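Crystal protein (Bacillus thuringiensis serovar dakota, PDB 2ZTB) recognises cancer cells in its proteolytically activated form and, like other toxins with an aerolysin-type pore-forming module, probably kills them by perforating their membrane. Local coordinates at residues 80-85 with 171-176; 156-161 with 238-243. All blocks are in the same frame, centred on the assembly; numbering follows the deposited sequence.

Interaction 1. Residues 80-85 with 171-176; sequences NVILAQ and TIQLTA
Side chains of residues 80-85 and 171-176 divide between the two faces of an antiparallel strand pair. On one face Ile82 and Thr175 run alongside each other with their tips on the same side. Ile82 carries CG1 anti to its carbonyl carbon, so that CD1 settles 3.8 Å from CG2 of Thr175; the threonine methyl offers carbon to the isoleucine from a residue whose branched shape suits an extended strand. Further along, Gln85 and Gln173 are likewise aligned as extended chains, their amide planes turned 41° apart. Gln85 swings CG anti to its backbone N (chi1 -169°), and the side chain crosses that of Thr171 obliquely, with Gln85 CG 3.5 Å from Thr171 CG2. Long polar side chains fit this more exposed face, with carbon below and amides at the tips.

Between Ile82 and Ala84 the register slips by one in a classic beta bulge: Leu83 and Ala84 both oppose Leu174. Leu83, whose psi of -25° departs from strand values, brings its N to 2.7 Å from Leu174 O, nearly along the C=O axis, while Ala84 N makes a longer bond to the same oxygen on a lone pair. Ala84 O in turn accepts from Leu174 N at 2.8 Å.

On the other face Ala84 is small enough for its CB to lie 3.8 Å from CB of Leu174. Leu83 reaches along the strand to place CD1 4.0 Å from the Ala176 methyl. This apolar side meets a second layer of strands, with Phe106 against Leu83, Ile102 against Ala84 and Lys158 against Leu174.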
ATOM      1  N   ASN A  80      19.073   6.803  19.886  1.00 63.33           N
ATOM      2  CA  ASN A  80      19.463   6.001  21.070  1.00 64.39           C
ATOM      3  C   ASN A  80      18.282   5.214  21.590  1.00 64.21           C
ATOM      4  O   ASN A  80      17.209   5.775  21.832  1.00 65.20           O
ATOM      5  CB  ASN A  80      20.010   6.873  22.202  1.00 64.70           C
ATOM      6  CG  ASN A  80      21.523   6.791  22.344  1.00 67.25           C
ATOM      7  OD1 ASN A  80      22.076   5.740  22.711  1.00 69.99           O
ATOM      8  ND2 ASN A  80      22.203   7.916  22.090  1.00 67.19           N
ATOM      9  N   VAL A  81      18.483   3.912  21.740  1.00 63.22           N
ATOM     10  CA  VAL A  81      17.460   3.000  22.217  1.00 61.84           C
ATOM     11  C   VAL A  81      18.212   1.900  22.958  1.00 60.41           C
ATOM     12  O   VAL A  81      19.143   1.323  22.412  1.00 59.83           O
ATOM     13  CB  VAL A  81      16.637   2.429  21.041  1.00 62.11           C
ATOM     14  CG1 VAL A  81      15.922   1.147  21.419  1.00 63.06           C
ATOM     15  CG2 VAL A  81      15.633   3.440  20.579  1.00 63.30           C
ATOM     16  N   ILE A  82      17.832   1.651  24.210  1.00 59.16           N
ATOM     17  CA  ILE A  82      18.401   0.568  24.999  1.00 57.39           C
ATOM     18  C   ILE A  82      17.693  -0.728  24.647  1.00 56.59           C
ATOM     19  O   ILE A  82      16.477  -0.863  24.853  1.00 56.14           O
ATOM     20  CB  ILE A  82      18.269   0.808  26.529  1.00 57.55           C
ATOM     21  CG1 ILE A  82      18.583   2.260  26.926  1.00 57.97           C
ATOM     22  CG2 ILE A  82      19.125  -0.177  27.313  1.00 56.25           C
ATOM     23  CD1 ILE A  82      19.951   2.752  26.585  1.00 59.45           C
ATOM     24  N   LEU A  83      18.456  -1.675  24.109  1.00 55.68           N
ATOM     25  CA  LEU A  83      17.921  -2.990  23.761  1.00 55.16           C
ATOM     26  C   LEU A  83      18.136  -4.005  24.872  1.00 54.77           C
ATOM     27  O   LEU A  83      17.404  -4.986  24.975  1.00 54.86           O
ATOM     28  CB  LEU A  83      18.532  -3.518  22.458  1.00 54.91           C
ATOM     29  CG  LEU A  83      18.264  -2.791  21.135  1.00 55.97           C
ATOM     30  CD1 LEU A  83      18.690  -3.697  19.971  1.00 55.39           C
ATOM     31  CD2 LEU A  83      16.795  -2.367  20.987  1.00 55.14           C
ATOM     32  N   ALA A  84      19.150  -3.773  25.694  1.00 54.45           N
ATOM     33  CA  ALA A  84      19.452  -4.661  26.807  1.00 54.29           C
ATOM     34  C   ALA A  84      20.198  -3.870  27.846  1.00 54.33           C
ATOM     35  O   ALA A  84      20.894  -2.913  27.516  1.00 54.35           O
ATOM     36  CB  ALA A  84      20.285  -5.850  26.349  1.00 53.98           C
ATOM     37  N   GLN A  85      20.035  -4.263  29.101  1.00 54.57           N
ATOM     38  CA  GLN A  85      20.732  -3.636  30.196  1.00 54.85           C
ATOM     39  C   GLN A  85      20.953  -4.625  31.336  1.00 55.29           C
ATOM     40  O   GLN A  85      20.025  -5.293  31.779  1.00 54.77           O
ATOM     41  CB  GLN A  85      19.966  -2.410  30.689  1.00 54.96           C
ATOM     42  CG  GLN A  85      20.769  -1.554  31.643  1.00 54.83           C
ATOM     43  CD  GLN A  85      19.992  -0.392  32.192  1.00 55.13           C
ATOM     44  OE1 GLN A  85      19.743  -0.324  33.389  1.00 58.85           O
ATOM     45  NE2 GLN A  85      19.622   0.540  31.337  1.00 54.05           N
ATOM     46  N   THR A 171      26.808  -0.822  35.420  1.00 55.89           N
ATOM     47  CA  THR A 171      25.790  -1.100  34.404  1.00 55.13           C
ATOM     48  C   THR A 171      26.372  -1.171  32.979  1.00 54.77           C
ATOM     49  O   THR A 171      27.227  -0.358  32.595  1.00 54.84           O
ATOM     50  CB  THR A 171      24.641  -0.048  34.457  1.00 55.04           C
ATOM     51  OG1 THR A 171      24.048  -0.061  35.756  1.00 55.00           O
ATOM     52  CG2 THR A 171      23.562  -0.358  33.462  1.00 53.64           C
ATOM     53  N   ILE A 172      25.905  -2.162  32.224  1.00 53.82           N
ATOM     54  CA  ILE A 172      26.265  -2.357  30.821  1.00 53.15           C
ATOM     55  C   ILE A 172      24.981  -2.327  29.993  1.00 52.61           C
ATOM     56  O   ILE A 172      24.005  -2.977  30.345  1.00 52.41           O
ATOM     57  CB  ILE A 172      26.998  -3.710  30.597  1.00 53.18           C
ATOM     58  CG1 ILE A 172      28.299  -3.770  31.410  1.00 54.17           C
ATOM     59  CG2 ILE A 172      27.277  -3.958  29.118  1.00 52.21           C
ATOM     60  CD1 ILE A 172      28.185  -4.567  32.688  1.00 54.99           C
ATOM     61  N   GLN A 173      24.982  -1.554  28.909  1.00 51.92           N
ATOM     62  CA  GLN A 173      23.837  -1.496  28.011  1.00 52.00           C
ATOM     63  C   GLN A 173      24.187  -1.936  26.607  1.00 50.93           C
ATOM     64  O   GLN A 173      25.310  -1.745  26.153  1.00 50.27           O
ATOM     65  CB  GLN A 173      23.229  -0.082  27.970  1.00 51.98           C
ATOM     66  CG  GLN A 173      22.944   0.512  29.367  1.00 53.98           C
ATOM     67  CD  GLN A 173      22.620   1.994  29.322  1.00 54.18           C
ATOM     68  OE1 GLN A 173      23.255   2.756  28.594  1.00 57.46           O
ATOM     69  NE2 GLN A 173      21.638   2.414  30.115  1.00 55.87           N
ATOM     70  N   LEU A 174      23.207  -2.535  25.929  1.00 50.42           N
ATOM     71  CA  LEU A 174      23.272  -2.718  24.492  1.00 49.95           C
ATOM     72  C   LEU A 174      22.350  -1.681  23.877  1.00 49.43           C
ATOM     73  O   LEU A 174      21.161  -1.625  24.201  1.00 49.61           O
ATOM     74  CB  LEU A 174      22.858  -4.137  24.084  1.00 50.02           C
ATOM     75  CG  LEU A 174      22.879  -4.470  22.581  1.00 50.76           C
ATOM     76  CD1 LEU A 174      24.280  -4.429  22.003  1.00 50.14           C
ATOM     77  CD2 LEU A 174      22.261  -5.823  22.346  1.00 50.61           C
ATOM     78  N   THR A 175      22.898  -0.842  23.006  1.00 48.97           N
ATOM     79  CA  THR A 175      22.114   0.231  22.418  1.00 48.50           C
ATOM     80  C   THR A 175      22.112   0.149  20.902  1.00 48.43           C
ATOM     81  O   THR A 175      22.999  -0.447  20.312  1.00 47.82           O
ATOM     82  CB  THR A 175      22.619   1.619  22.842  1.00 48.81           C
ATOM     83  OG1 THR A 175      23.838   1.921  22.142  1.00 49.58           O
ATOM     84  CG2 THR A 175      22.850   1.687  24.376  1.00 47.86           C
ATOM     85  N   ALA A 176      21.098   0.757  20.283  1.00 48.49           N
ATOM     86  CA  ALA A 176      20.985   0.813  18.843  1.00 48.68           C
ATOM     87  C   ALA A 176      20.337   2.120  18.377  1.00 49.18           C
ATOM     88  O   ALA A 176      19.798   2.886  19.176  1.00 49.30           O
ATOM     89  CB  ALA A 176      20.202  -0.396  18.328  1.00 48.31           C
TER

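Interaction 2. Residues 156-161 with 238-243. With EDO (1,2-ethanediol), chain F.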
ATOM      1  N   VAL A 156      20.721  -9.853  18.972  1.00 48.82           N
ATOM      2  CA  VAL A 156      22.111  -9.403  19.007  1.00 48.25           C
ATOM      3  C   VAL A 156      22.719  -9.667  20.381  1.00 48.23           C
ATOM      4  O   VAL A 156      22.221  -9.162  21.391  1.00 47.99           O
ATOM      5  CB  VAL A 156      22.255  -7.880  18.626  1.00 48.08           C
ATOM      6  CG1 VAL A 156      23.707  -7.411  18.738  1.00 47.39           C
ATOM      7  CG2 VAL A 156      21.736  -7.615  17.233  1.00 47.22           C
ATOM      8  N   SER A 157      23.773 -10.483  20.407  1.00 47.96           N
ATOM      9  CA  SER A 157      24.570 -10.704  21.602  1.00 48.65           C
ATOM     10  C   SER A 157      25.945 -10.065  21.464  1.00 48.41           C
ATOM     11  O   SER A 157      26.537 -10.082  20.390  1.00 47.78           O
ATOM     12  CB  SER A 157      24.772 -12.202  21.849  1.00 49.00           C
ATOM     13  OG  SER A 157      23.584 -12.790  22.329  1.00 51.84           O
ATOM     14  N   LYS A 158      26.452  -9.524  22.566  1.00 48.52           N
ATOM     15  CA  LYS A 158      27.797  -8.983  22.613  1.00 48.85           C
ATOM     16  C   LYS A 158      28.494  -9.421  23.885  1.00 48.74           C
ATOM     17  O   LYS A 158      27.941  -9.295  24.979  1.00 48.49           O
ATOM     18  CB  LYS A 158      27.791  -7.455  22.459  1.00 48.70           C
ATOM     19  CG  LYS A 158      27.351  -6.984  21.064  1.00 49.69           C
ATOM     20  CD  LYS A 158      27.724  -5.546  20.733  1.00 50.11           C
ATOM     21  CE  LYS A 158      29.231  -5.369  20.573  1.00 51.77           C
ATOM     22  NZ  LYS A 158      29.607  -3.920  20.554  1.00 51.41           N
ATOM     23  N   SER A 159      29.691  -9.983  23.738  1.00 49.23           N
ATOM     24  CA  SER A 159      30.538 -10.252  24.896  1.00 50.28           C
ATOM     25  C   SER A 159      31.279  -8.970  25.248  1.00 50.93           C
ATOM     26  O   SER A 159      31.592  -8.165  24.366  1.00 51.85           O
ATOM     27  CB  SER A 159      31.530 -11.389  24.632  1.00 50.07           C
ATOM     28  OG  SER A 159      32.422 -11.064  23.586  1.00 49.95           O
ATOM     29  N   VAL A 160      31.513  -8.761  26.534  1.00 51.56           N
ATOM     30  CA  VAL A 160      32.221  -7.581  27.016  1.00 52.07           C
ATOM     31  C   VAL A 160      32.956  -7.915  28.324  1.00 52.36           C
ATOM     32  O   VAL A 160      32.434  -8.624  29.184  1.00 51.97           O
ATOM     33  CB  VAL A 160      31.274  -6.329  27.122  1.00 52.12           C
ATOM     34  CG1 VAL A 160      30.123  -6.568  28.085  1.00 52.97           C
ATOM     35  CG2 VAL A 160      32.040  -5.061  27.490  1.00 52.55           C
ATOM     36  N   THR A 161      34.195  -7.438  28.431  1.00 53.16           N
ATOM     37  CA  THR A 161      35.017  -7.656  29.610  1.00 53.80           C
ATOM     38  C   THR A 161      34.998  -6.400  30.474  1.00 54.34           C
ATOM     39  O   THR A 161      35.325  -5.309  30.006  1.00 54.12           O
ATOM     40  CB  THR A 161      36.445  -8.073  29.204  1.00 54.09           C
ATOM     41  OG1 THR A 161      36.371  -9.311  28.484  1.00 54.37           O
ATOM     42  CG2 THR A 161      37.360  -8.251  30.423  1.00 53.26           C
ATOM     43  N   PHE A 238      24.597  -0.892  16.515  1.00 47.83           N
ATOM     44  CA  PHE A 238      24.646  -1.475  17.853  1.00 47.90           C
ATOM     45  C   PHE A 238      25.937  -1.117  18.580  1.00 48.00           C
ATOM     46  O   PHE A 238      27.044  -1.178  18.010  1.00 47.78           O
ATOM     47  CB  PHE A 238      24.465  -3.003  17.812  1.00 48.16           C
ATOM     48  CG  PHE A 238      23.257  -3.457  17.029  1.00 49.36           C
ATOM     49  CD1 PHE A 238      23.396  -3.994  15.752  1.00 50.72           C
ATOM     50  CD2 PHE A 238      21.984  -3.343  17.561  1.00 50.01           C
ATOM     51  CE1 PHE A 238      22.278  -4.394  15.022  1.00 51.53           C
ATOM     52  CE2 PHE A 238      20.862  -3.740  16.837  1.00 49.07           C
ATOM     53  CZ  PHE A 238      21.010  -4.270  15.572  1.00 50.07           C
ATOM     54  N   GLN A 239      25.790  -0.740  19.849  1.00 47.89           N
ATOM     55  CA  GLN A 239      26.937  -0.349  20.673  1.00 47.63           C
ATOM     56  C   GLN A 239      26.814  -0.972  22.041  1.00 47.75           C
ATOM     57  O   GLN A 239      25.717  -1.197  22.540  1.00 47.15           O
ATOM     58  CB  GLN A 239      27.036   1.173  20.831  1.00 47.28           C
ATOM     59  CG  GLN A 239      27.314   1.963  19.562  1.00 48.13           C
ATOM     60  CD  GLN A 239      28.755   1.861  19.096  1.00 51.28           C
ATOM     61  OE1 GLN A 239      29.605   1.260  19.760  1.00 54.59           O
ATOM     62  NE2 GLN A 239      29.041   2.456  17.952  1.00 52.47           N
ATOM     63  N   THR A 240      27.967  -1.263  22.628  1.00 48.38           N
ATOM     64  CA  THR A 240      28.075  -1.632  24.024  1.00 49.63           C
ATOM     65  C   THR A 240      28.466  -0.365  24.766  1.00 49.66           C
ATOM     66  O   THR A 240      29.391   0.349  24.356  1.00 48.92           O
ATOM     67  CB  THR A 240      29.144  -2.731  24.223  1.00 49.86           C
ATOM     68  OG1 THR A 240      28.797  -3.848  23.404  1.00 52.50           O
ATOM     69  CG2 THR A 240      29.206  -3.197  25.662  1.00 50.73           C
ATOM     70  N   ILE A 241      27.717  -0.072  25.827  1.00 50.30           N
ATOM     71  CA  ILE A 241      28.016   1.053  26.712  1.00 50.52           C
ATOM     72  C   ILE A 241      28.250   0.507  28.106  1.00 51.02           C
ATOM     73  O   ILE A 241      27.342  -0.050  28.726  1.00 50.40           O
ATOM     74  CB  ILE A 241      26.874   2.114  26.767  1.00 50.53           C
ATOM     75  CG1 ILE A 241      26.321   2.439  25.370  1.00 50.06           C
ATOM     76  CG2 ILE A 241      27.340   3.373  27.511  1.00 50.97           C
ATOM     77  CD1 ILE A 241      27.256   3.223  24.457  1.00 49.06           C
ATOM     78  N   VAL A 242      29.487   0.644  28.578  1.00 51.54           N
ATOM     79  CA  VAL A 242      29.813   0.335  29.954  1.00 52.56           C
ATOM     80  C   VAL A 242      29.887   1.661  30.711  1.00 53.63           C
ATOM     81  O   VAL A 242      30.761   2.493  30.439  1.00 53.41           O
ATOM     82  CB  VAL A 242      31.155  -0.453  30.095  1.00 52.50           C
ATOM     83  CG1 VAL A 242      31.353  -0.900  31.532  1.00 51.21           C
ATOM     84  CG2 VAL A 242      31.205  -1.663  29.127  1.00 52.28           C
ATOM     85  N   GLN A 243      28.961   1.854  31.649  1.00 54.84           N
ATOM     86  CA  GLN A 243      28.909   3.087  32.443  1.00 56.30           C
ATOM     87  C   GLN A 243      29.862   3.072  33.649  1.00 56.79           C
ATOM     88  O   GLN A 243      30.259   1.995  34.104  1.00 56.69           O
ATOM     89  CB  GLN A 243      27.470   3.407  32.846  1.00 56.40           C
ATOM     90  CG  GLN A 243      26.703   4.088  31.732  1.00 58.47           C
ATOM     91  CD  GLN A 243      25.222   3.852  31.817  1.00 61.86           C
ATOM     92  OE1 GLN A 243      24.481   4.117  30.857  1.00 64.23           O
ATOM     93  NE2 GLN A 243      24.767   3.339  32.961  1.00 62.35           N
TER
HETATM   94  C1  EDO F1007      22.232 -15.091  20.075  1.00 65.25           C
HETATM   95  O1  EDO F1007      22.177 -13.775  20.646  1.00 66.04           O
HETATM   96  C2  EDO F1007      22.155 -14.923  18.566  1.00 62.07           C
HETATM   97  O2  EDO F1007      22.370 -13.534  18.293  1.00 59.77           O
HETATM   98  O   HOH W   1      28.597  -3.298  18.143  1.00 49.28           O
HETATM   99  O   HOH W   2      30.700  -5.722  23.360  1.00 59.20           O
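Strands 156-161 and 238-242 run in roughly the same direction, their axes 36° apart and 8.8 Å from each other at closest, a spacing at which side chains, not backbones, do the joining. Val156 crosses obliquely over Phe238 and sets CG2 above one ring face, 3.9 Å from the ring centroid and 14° off its normal, a CH-pi contact that suits a compact branched residue. In the middle, Lys158 and Thr240 meet tip to tip. The lysine chain bends at chi3 (69°) so that NZ donates to Thr240 OG1 at 3.0 Å; the same ammonium group gives a hydrogen to a water that passes one on to Phe238 O. A second water links Thr240 OG1 to Ser159 O, so polar residues here close the gap with solvent at hand. Beyond them Val160 turns CG2 anti to its backbone N, where it touches Thr240 CG2 and Val242 CG2, each at 3.9 Å. The arrangement is the face-to-face packing of a beta sandwich. Strand 96-116 flanks residues 156-161, bonding through Gly104, Ile102 and Ile100, while strand 168-199 lies beside residues 238-242 in the other layer.

Overall arrangement
Interaction 1 is partly buried and joins neighbours within one layer, so backbone hydrogen bonds dominate; interaction 2 is a surface contact between layers and depends on side chains, with waters that reach two backbone carbonyls; no direct backbone-to-backbone bond joins its segments. The two meet directly, their centres about 8 Å apart, because strands 168-199 and 223-247 are adjacent: Gln173 N lies 2.8 Å from Ile241 O, a probable hydrogen bond, and Thr175 O and Gln239 N probably pair likewise. Leu174 also reaches across the sandwich to residues 156-161. The segments alternate along the chain, and the successive strands 147-164 and 168-199 each contribute to a different interaction at this end of the elongated molecule.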